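Local coordinates for protein BtGH115A (Bacteroides thetaiotaomicron, PDB 5BY3) that removes 4-O-methyl-glucuronic acid from decorated arabinogalactans, acting as a family GH115 alpha-glucuronidase, at residues Ser484-Gln487 with Glu488-Arg491. Residues are numbered along the deposited sequence; the frame is centred on the assembly and turned at random.
Sequences SVMQ and EHYR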
loop_
_atom_site.group_PDB
_atom_site.type_symbol
_atom_site.label_atom_id
_atom_site.label_comp_id
_atom_site.label_asym_id
_atom_site.label_seq_id
_atom_site.Cartn_x
_atom_site.Cartn_y
_atom_site.Cartn_z
ATOM N N SER A 484 -20.629 -2.191 5.034
ATOM C CA SER A 484 -21.091 -2.483 3.673
ATOM C C SER A 484 -20.855 -1.295 2.739
ATOM O O SER A 484 -20.607 -1.482 1.565
ATOM C CB SER A 484 -22.571 -2.903 3.654
ATOM O OG SER A 484 -23.414 -1.780 3.880
ATOM N N VAL A 485 -20.935 -0.085 3.271
ATOM C CA VAL A 485 -20.570 1.128 2.514
ATOM C C VAL A 485 -19.107 1.154 2.037
ATOM O O VAL A 485 -18.837 1.431 0.854
ATOM C CB VAL A 485 -20.929 2.388 3.291
ATOM C CG1 VAL A 485 -20.223 3.596 2.743
ATOM C CG2 VAL A 485 -22.442 2.570 3.258
HETATM N N MSE A 486 -18.177 0.848 2.946
HETATM C CA MSE A 486 -16.740 0.773 2.608
HETATM C C MSE A 486 -16.530 -0.319 1.593
HETATM O O MSE A 486 -15.843 -0.127 0.588
HETATM C CB MSE A 486 -15.905 0.595 3.881
HETATM C CG MSE A 486 -15.847 1.836 4.793
HETATM SE SE MSE A 486 -15.890 3.601 3.893
HETATM C CE MSE A 486 -13.998 3.857 3.490
ATOM N N GLN A 487 -17.157 -1.465 1.817
ATOM C CA GLN A 487 -17.085 -2.555 0.868
ATOM C C GLN A 487 -17.533 -2.113 -0.530
ATOM O O GLN A 487 -16.888 -2.429 -1.527
ATOM C CB GLN A 487 -17.918 -3.724 1.348
ATOM C CG GLN A 487 -17.305 -4.481 2.520
ATOM C CD GLN A 487 -18.250 -5.532 3.084
ATOM O OE1 GLN A 487 -19.474 -5.334 3.124
ATOM N NE2 GLN A 487 -17.692 -6.652 3.523
ATOM N N GLU A 488 -18.627 -1.367 -0.592
ATOM C CA GLU A 488 -19.165 -0.995 -1.875
ATOM C C GLU A 488 -18.324 0.057 -2.528
ATOM O O GLU A 488 -18.214 0.039 -3.742
ATOM C CB GLU A 488 -20.622 -0.541 -1.773
ATOM C CG GLU A 488 -21.585 -1.715 -1.733
ATOM C CD GLU A 488 -21.575 -2.509 -3.022
ATOM O OE1 GLU A 488 -21.992 -1.872 -4.039
ATOM O OE2 GLU A 488 -21.159 -3.730 -2.984
ATOM N N HIS A 489 -17.728 0.927 -1.706
ATOM C CA HIS A 489 -16.729 1.963 -2.071
ATOM C C HIS A 489 -15.563 1.333 -2.800
ATOM O O HIS A 489 -15.243 1.729 -3.943
ATOM C CB HIS A 489 -16.248 2.635 -0.808
ATOM C CG HIS A 489 -15.332 3.794 -1.014
ATOM N ND1 HIS A 489 -15.707 4.936 -1.697
ATOM C CD2 HIS A 489 -14.074 4.028 -0.549
ATOM C CE1 HIS A 489 -14.700 5.798 -1.695
ATOM N NE2 HIS A 489 -13.703 5.280 -0.993
ATOM N N TYR A 490 -14.958 0.320 -2.184
ATOM C CA TYR A 490 -13.783 -0.312 -2.785
ATOM C C TYR A 490 -14.095 -1.108 -4.065
ATOM O O TYR A 490 -13.268 -1.207 -4.975
ATOM C CB TYR A 490 -13.051 -1.161 -1.764
ATOM C CG TYR A 490 -12.521 -0.368 -0.595
ATOM C CD1 TYR A 490 -11.780 0.804 -0.797
ATOM C CD2 TYR A 490 -12.731 -0.789 0.708
ATOM C CE1 TYR A 490 -11.260 1.530 0.271
ATOM C CE2 TYR A 490 -12.211 -0.061 1.796
ATOM C CZ TYR A 490 -11.476 1.097 1.562
ATOM O OH TYR A 490 -10.969 1.854 2.619
ATOM N N ARG A 491 -15.311 -1.605 -4.154
ATOM C CA ARG A 491 -15.716 -2.444 -5.255
ATOM C C ARG A 491 -16.004 -1.592 -6.502
ATOM O O ARG A 491 -15.591 -1.946 -7.627
ATOM C CB ARG A 491 -16.914 -3.296 -4.825
ATOM C CG ARG A 491 -17.624 -4.000 -5.948
ATOM C CD ARG A 491 -19.105 -4.168 -5.623
ATOM N NE ARG A 491 -19.720 -4.271 -6.914
ATOM C CZ ARG A 491 -20.751 -3.574 -7.335
ATOM N NH1 ARG A 491 -21.380 -2.747 -6.540
ATOM N NH2 ARG A 491 -21.160 -3.749 -8.580
#
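Met486, a selenomethionine, leans out beside helix 476-495, and its methyl touches both His489 and Tyr490, three and four residues on. From CB the chain leaves with CG anti to the carbonyl carbon (chi1 -71°), then bends at both following torsions, which turns the methyl CE to the imidazole while SE stands obliquely off it, 5.3 Å from SE to the centroid of the His489 ring. At the tip, CE lies 4.0 Å from CD2 of His489 and 3.7 Å from OH of Tyr490. Met486 and His489 run side by side, whereas the tyrosine slants across the methionine. Tyr490 N donates to Met486 O at 2.9 Å, a nearly straight i to i+4 bond (163°), and CD2 of the Tyr490 ring sits 3.2 Å from that same Met486 O. Shortening Tyr490 to an alanine would probably leave CE without its phenol neighbour and open a gap toward Tyr442 and Gln443 of helix 441-452. Toward solvent, Arg491 NH1 meets the syn side of Glu488 OE1 at 2.7 Å in an i to i+3 salt bridge. Val485, Met486, His489 and Tyr490 thus pack against helices 441-452, 462-473, 523-543 and 552-580, and Glu488 also touches Leu536 of helix 523-543; its ion pair fixes the guanidinium of Arg491, whose NE bonds to Tyr665 O.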